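Long-range contacts in lantibiotic dehydratase (Microbispora corallina, PDB 5EHK), which probably dehydrates serine and threonine residues of a lantibiotic precursor peptide in a tRNA-dependent manner, a step in the biosynthesis of NAI-107: residues A[167-172]-A[336-341]; A[439-444]-A[649-654]. All blocks are in the same frame, centred on the assembly; numbering follows the deposited sequence.

Contact 1 of 2, residues A[167-172]-A[336-341]; sequences RTRTRA and AYDRTA
Asp338, in segment 336-341, brings its carboxylate to the backbone of strand 167-172 and has the largest share of the buried surface, followed by Thr168 and Arg167. Its CG stands anti to the carbonyl carbon (chi1 -74°), and both oxygens grip one residue. Asp338 OD2 accepts the backbone N-H of Thr170 at 2.9 Å with an angle of 151°, while Asp338 OD1 accepts from Thr170 OG1 at 3.0 Å. Each oxygen uses its syn lone pair, so the two bonds together fix the rotation of the carboxylate. Aspartate suits the place because its short chain offers two acceptors to an amide and a hydroxyl on the same residue.

Thr168 points toward the helical segment and crosses Asp338 at about a right angle. Its methyl, anti to the backbone N, fits between the Tyr337 ring and the Asp338 carboxylate. Thr170 OG1 lies at the edge of that ring, near its plane, and Tyr337 OH is hydrogen-bonded to Glu93.

Arg167 bends at chi2 and chi3; its long, flexible chain lets the exposed guanidinium fold back over the carbonyls of 336-341. Arg167 NH1 lies 2.9 Å from Asp338 O, at too poor an angle for a hydrogen bond. Water 1 accepts the N-H of Thr168 and donates to the carbonyl oxygens of Tyr337 and Thr340.

Strand 167-172 pairs with strand 366-379 through its odd-numbered residues, leaving the Thr170 N-H on the edge turned to Asp338. A carboxylate held by two donors of one residue thus sets the strand's position against the helical segment.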
loop_
_atom_site.group_PDB
_atom_site.type_symbol
_atom_site.label_atom_id
_atom_site.label_comp_id
_atom_site.label_asym_id
_atom_site.label_seq_id
_atom_site.Cartn_x
_atom_site.Cartn_y
_atom_site.Cartn_z
ATOM N N ARG A 167 -33.012 -39.193 13.219
ATOM C CA ARG A 167 -31.965 -40.211 13.247
ATOM C C ARG A 167 -30.554 -39.645 13.189
ATOM O O ARG A 167 -30.273 -38.673 12.488
ATOM C CB ARG A 167 -32.147 -41.149 12.063
ATOM C CG ARG A 167 -33.343 -42.043 12.163
ATOM C CD ARG A 167 -33.265 -42.898 13.406
ATOM N NE ARG A 167 -33.759 -44.230 13.077
ATOM C CZ ARG A 167 -33.008 -45.173 12.512
ATOM N NH1 ARG A 167 -31.736 -44.923 12.212
ATOM N NH2 ARG A 167 -33.529 -46.360 12.229
ATOM N N THR A 168 -29.666 -40.321 13.900
ATOM C CA THR A 168 -28.287 -39.911 14.064
ATOM C C THR A 168 -27.391 -40.751 13.161
ATOM O O THR A 168 -27.708 -41.902 12.878
ATOM C CB THR A 168 -27.876 -40.074 15.539
ATOM O OG1 THR A 168 -28.290 -38.919 16.268
ATOM C CG2 THR A 168 -26.403 -40.166 15.676
ATOM N N ARG A 169 -26.331 -40.156 12.621
ATOM C CA ARG A 169 -25.216 -40.955 12.103
ATOM C C ARG A 169 -23.977 -40.588 12.908
ATOM O O ARG A 169 -23.680 -39.403 13.050
ATOM C CB ARG A 169 -24.907 -40.652 10.651
ATOM C CG ARG A 169 -23.516 -41.115 10.301
ATOM C CD ARG A 169 -23.285 -41.104 8.828
ATOM N NE ARG A 169 -23.123 -39.723 8.401
ATOM C CZ ARG A 169 -23.191 -39.315 7.142
ATOM N NH1 ARG A 169 -23.438 -40.184 6.165
ATOM N NH2 ARG A 169 -23.036 -38.029 6.868
ATOM N N THR A 170 -23.247 -41.585 13.404
ATOM C CA THR A 170 -22.080 -41.350 14.260
ATOM C C THR A 170 -20.789 -41.937 13.678
ATOM O O THR A 170 -20.745 -43.090 13.262
ATOM C CB THR A 170 -22.317 -41.899 15.675
ATOM O OG1 THR A 170 -23.527 -41.338 16.183
ATOM C CG2 THR A 170 -21.156 -41.546 16.620
ATOM N N ARG A 171 -19.739 -41.124 13.660
ATOM C CA ARG A 171 -18.466 -41.530 13.081
ATOM C C ARG A 171 -17.296 -41.152 13.960
ATOM O O ARG A 171 -17.401 -40.300 14.844
ATOM C CB ARG A 171 -18.280 -40.935 11.685
ATOM C CG ARG A 171 -19.122 -41.597 10.617
ATOM C CD ARG A 171 -19.152 -40.773 9.350
ATOM N NE ARG A 171 -19.762 -41.515 8.250
ATOM C CZ ARG A 171 -19.981 -41.015 7.038
ATOM N NH1 ARG A 171 -19.653 -39.754 6.777
ATOM N NH2 ARG A 171 -20.531 -41.769 6.089
ATOM N N ALA A 172 -16.183 -41.823 13.713
ATOM C CA ALA A 172 -14.955 -41.580 14.437
ATOM C C ALA A 172 -14.424 -40.213 14.065
ATOM O O ALA A 172 -14.451 -39.844 12.905
ATOM C CB ALA A 172 -13.943 -42.655 14.088
ATOM N N ALA A 336 -25.195 -49.141 16.541
ATOM C CA ALA A 336 -26.077 -49.395 17.663
ATOM C C ALA A 336 -26.723 -48.100 18.107
ATOM O O ALA A 336 -27.952 -47.998 18.204
ATOM C CB ALA A 336 -25.290 -49.987 18.799
ATOM N N TYR A 337 -25.883 -47.098 18.347
ATOM C CA TYR A 337 -26.368 -45.802 18.796
ATOM C C TYR A 337 -27.147 -45.069 17.695
ATOM O O TYR A 337 -28.010 -44.230 17.977
ATOM C CB TYR A 337 -25.217 -44.960 19.361
ATOM C CG TYR A 337 -25.585 -43.515 19.526
ATOM C CD1 TYR A 337 -26.485 -43.108 20.497
ATOM C CD2 TYR A 337 -25.042 -42.553 18.690
ATOM C CE1 TYR A 337 -26.829 -41.776 20.626
ATOM C CE2 TYR A 337 -25.373 -41.224 18.819
ATOM C CZ TYR A 337 -26.265 -40.840 19.777
ATOM O OH TYR A 337 -26.578 -39.509 19.870
ATOM N N ASP A 338 -26.881 -45.423 16.444
ATOM C CA ASP A 338 -27.612 -44.808 15.338
ATOM C C ASP A 338 -28.984 -45.455 15.158
ATOM O O ASP A 338 -29.804 -44.978 14.359
ATOM C CB ASP A 338 -26.832 -44.856 14.017
ATOM C CG ASP A 338 -25.686 -43.862 13.972
ATOM O OD1 ASP A 338 -25.649 -42.953 14.828
ATOM O OD2 ASP A 338 -24.841 -43.975 13.054
ATOM N N ARG A 339 -29.218 -46.552 15.881
ATOM C CA ARG A 339 -30.522 -47.213 15.867
ATOM C C ARG A 339 -31.439 -46.509 16.844
ATOM O O ARG A 339 -32.657 -46.438 16.649
ATOM C CB ARG A 339 -30.410 -48.711 16.190
ATOM C CG ARG A 339 -29.869 -49.522 15.029
ATOM C CD ARG A 339 -29.665 -50.995 15.326
ATOM N NE ARG A 339 -29.057 -51.639 14.161
ATOM C CZ ARG A 339 -27.784 -52.026 14.077
ATOM N NH1 ARG A 339 -26.960 -51.870 15.112
ATOM N NH2 ARG A 339 -27.337 -52.587 12.953
ATOM N N THR A 340 -30.812 -45.921 17.853
ATOM C CA THR A 340 -31.493 -45.253 18.944
ATOM C C THR A 340 -32.182 -43.949 18.512
ATOM O O THR A 340 -31.844 -43.370 17.481
ATOM C CB THR A 340 -30.470 -44.973 20.062
ATOM O OG1 THR A 340 -30.937 -45.515 21.299
ATOM C CG2 THR A 340 -30.208 -43.490 20.216
ATOM N N ALA A 341 -33.158 -43.503 19.302
ATOM C CA ALA A 341 -33.878 -42.259 19.049
ATOM C C ALA A 341 -33.314 -41.101 19.878
ATOM O O ALA A 341 -32.387 -41.278 20.661
ATOM C CB ALA A 341 -35.353 -42.445 19.333
HETATM O O HOH W 1 -29.985 -42.603 16.040
#

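Contact 2 of 2, residues A[439-444]-A[649-654]; sequences AGYKWP and ARLLFE
Stacking dominates the meeting of loop 439-444 with helix 647-656. The guanidinium of Arg650 lies flat on the Tyr441 ring, the planes 6° apart and the centres 3.8 Å apart, in a cation-pi contact. Arg650 is extended from CG to NE, so its CD also sits over the same face, 3.6 Å from the ring centroid, as a CH-pi contact. Arginine suits this place, having a flat cation on a long apolar chain; tyrosine offers it a flat face, and the acid a hydroxyl.

Hydrogen bonds hold the stack at its ends. Tyr441 OH donates to Glu654 OE1 at 2.6 Å, approaching from above the carboxylate plane, with ring and carboxylate nearly perpendicular. Glu654, four residues on from Arg650, can meet both partners: Arg650 NH2 forms a salt bridge with Glu654 OE2 at 2.7 Å, and Arg650 NE adds a weak bond to OE2. Water 2 accepts from both Arg650 NH1 and the backbone N of Lys442.

Apolar packing is slighter, Tyr441 CE1 lying 4.4 Å from Leu651 CB.

Asn647 binds the backbone of Trp443 and Pro444. Ala649 and Leu652 turn to strands 566-572 and 591-595 of a mixed sheet, so the helix lies between that sheet and loop 439-444.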
loop_
_atom_site.group_PDB
_atom_site.type_symbol
_atom_site.label_atom_id
_atom_site.label_comp_id
_atom_site.label_asym_id
_atom_site.label_seq_id
_atom_site.Cartn_x
_atom_site.Cartn_y
_atom_site.Cartn_z
ATOM N N ALA A 439 0.496 -14.112 -2.130
ATOM C CA ALA A 439 0.382 -13.426 -0.860
ATOM C C ALA A 439 -0.768 -14.004 -0.050
ATOM O O ALA A 439 -1.884 -14.200 -0.555
ATOM C CB ALA A 439 0.191 -11.947 -1.087
ATOM N N GLY A 440 -0.474 -14.358 1.187
ATOM C CA GLY A 440 -1.519 -14.732 2.105
ATOM C C GLY A 440 -1.656 -16.216 2.294
ATOM O O GLY A 440 -2.318 -16.646 3.223
ATOM N N TYR A 441 -1.057 -17.014 1.424
ATOM C CA TYR A 441 -1.195 -18.452 1.579
ATOM C C TYR A 441 -0.522 -18.905 2.878
ATOM O O TYR A 441 0.585 -18.482 3.195
ATOM C CB TYR A 441 -0.644 -19.199 0.363
ATOM C CG TYR A 441 -1.615 -19.336 -0.813
ATOM C CD1 TYR A 441 -1.784 -20.555 -1.451
ATOM C CD2 TYR A 441 -2.340 -18.242 -1.298
ATOM C CE1 TYR A 441 -2.644 -20.697 -2.519
ATOM C CE2 TYR A 441 -3.203 -18.378 -2.376
ATOM C CZ TYR A 441 -3.345 -19.621 -2.972
ATOM O OH TYR A 441 -4.170 -19.802 -4.042
ATOM N N LYS A 442 -1.213 -19.730 3.651
ATOM C CA LYS A 442 -0.791 -20.037 5.001
ATOM C C LYS A 442 0.109 -21.286 5.101
ATOM O O LYS A 442 0.827 -21.452 6.097
ATOM C CB LYS A 442 -2.023 -20.144 5.931
ATOM C CG LYS A 442 -2.820 -18.799 6.114
ATOM C CD LYS A 442 -4.165 -18.947 6.891
ATOM C CE LYS A 442 -4.168 -18.362 8.313
ATOM N NZ LYS A 442 -4.385 -16.870 8.380
ATOM N N TRP A 443 0.108 -22.150 4.081
ATOM C CA TRP A 443 0.683 -23.500 4.263
ATOM C C TRP A 443 1.548 -24.035 3.122
ATOM O O TRP A 443 1.056 -24.763 2.260
ATOM C CB TRP A 443 -0.436 -24.516 4.588
ATOM C CG TRP A 443 -1.259 -24.078 5.776
ATOM C CD1 TRP A 443 -2.519 -23.502 5.760
ATOM C CD2 TRP A 443 -0.863 -24.121 7.155
ATOM N NE1 TRP A 443 -2.921 -23.210 7.051
ATOM C CE2 TRP A 443 -1.925 -23.581 7.919
ATOM C CE3 TRP A 443 0.278 -24.575 7.820
ATOM C CZ2 TRP A 443 -1.864 -23.486 9.304
ATOM C CZ3 TRP A 443 0.327 -24.485 9.193
ATOM C CH2 TRP A 443 -0.733 -23.942 9.918
ATOM N N PRO A 444 2.850 -23.706 3.129
ATOM C CA PRO A 444 3.603 -22.848 4.061
ATOM C C PRO A 444 3.359 -21.377 3.842
ATOM O O PRO A 444 2.928 -20.979 2.768
ATOM C CB PRO A 444 5.065 -23.134 3.703
ATOM C CG PRO A 444 5.022 -23.563 2.277
ATOM C CD PRO A 444 3.741 -24.349 2.146
ATOM N N ALA A 649 -3.276 -27.469 -3.053
ATOM C CA ALA A 649 -4.700 -27.728 -2.995
ATOM C C ALA A 649 -5.439 -26.416 -3.118
ATOM O O ALA A 649 -6.393 -26.300 -3.890
ATOM C CB ALA A 649 -5.067 -28.415 -1.677
ATOM N N ARG A 650 -5.011 -25.427 -2.336
ATOM C CA ARG A 650 -5.670 -24.136 -2.381
ATOM C C ARG A 650 -5.501 -23.464 -3.755
ATOM O O ARG A 650 -6.407 -22.767 -4.230
ATOM C CB ARG A 650 -5.199 -23.218 -1.260
ATOM C CG ARG A 650 -5.771 -21.815 -1.437
ATOM C CD ARG A 650 -5.433 -20.840 -0.352
ATOM N NE ARG A 650 -5.960 -19.551 -0.746
ATOM C CZ ARG A 650 -5.710 -18.401 -0.148
ATOM N NH1 ARG A 650 -4.905 -18.341 0.899
ATOM N NH2 ARG A 650 -6.256 -17.312 -0.644
ATOM N N LEU A 651 -4.358 -23.681 -4.404
ATOM C CA LEU A 651 -4.141 -23.083 -5.713
ATOM C C LEU A 651 -5.102 -23.734 -6.714
ATOM O O LEU A 651 -5.689 -23.042 -7.561
ATOM C CB LEU A 651 -2.666 -23.192 -6.170
ATOM C CG LEU A 651 -2.312 -22.514 -7.507
ATOM C CD1 LEU A 651 -2.615 -21.048 -7.469
ATOM C CD2 LEU A 651 -0.870 -22.684 -7.924
ATOM N N LEU A 652 -5.282 -25.054 -6.588
ATOM C CA LEU A 652 -6.185 -25.775 -7.466
ATOM C C LEU A 652 -7.587 -25.230 -7.293
ATOM O O LEU A 652 -8.303 -24.959 -8.269
ATOM C CB LEU A 652 -6.149 -27.269 -7.195
ATOM C CG LEU A 652 -4.855 -27.987 -7.589
ATOM C CD1 LEU A 652 -4.807 -29.374 -6.960
ATOM C CD2 LEU A 652 -4.659 -28.032 -9.139
ATOM N N PHE A 653 -7.985 -25.061 -6.043
ATOM C CA PHE A 653 -9.297 -24.518 -5.785
ATOM C C PHE A 653 -9.469 -23.155 -6.445
ATOM O O PHE A 653 -10.414 -22.947 -7.183
ATOM C CB PHE A 653 -9.562 -24.429 -4.294
ATOM C CG PHE A 653 -10.677 -23.513 -3.949
ATOM C CD1 PHE A 653 -11.988 -23.867 -4.251
ATOM C CD2 PHE A 653 -10.428 -22.300 -3.317
ATOM C CE1 PHE A 653 -13.040 -23.020 -3.927
ATOM C CE2 PHE A 653 -11.464 -21.441 -2.992
ATOM C CZ PHE A 653 -12.782 -21.805 -3.289
ATOM N N GLU A 654 -8.534 -22.242 -6.240
ATOM C CA GLU A 654 -8.742 -20.877 -6.738
ATOM C C GLU A 654 -8.646 -20.803 -8.258
ATOM O O GLU A 654 -9.353 -20.038 -8.872
ATOM C CB GLU A 654 -7.810 -19.858 -6.038
ATOM C CG GLU A 654 -8.018 -19.833 -4.501
ATOM C CD GLU A 654 -7.301 -18.680 -3.786
ATOM O OE1 GLU A 654 -6.257 -18.215 -4.308
ATOM O OE2 GLU A 654 -7.775 -18.246 -2.698
HETATM O O HOH W 2 -3.875 -20.329 2.425
#

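How the contacts relate
Both segments of contact 1 precede those of contact 2 in the chain, and all four belong to the N-terminal lantibiotic dehydratase family region. The centres of the contacts are 36 Å apart and their nearest atoms about 20 Å, so neither touches the other. The centre of contact 1 lies about 37 Å from the centre of the chain, and the contact is partly buried; contact 2 is buried, its centre about 6 Å from that of the chain, and its Pro444 packs on Arg829 of the second subunit. In both, a carboxylate accepts a hydrogen bond from the partner segment. Neither contact includes a bound ligand, and nothing in their geometry points to a catalytic role.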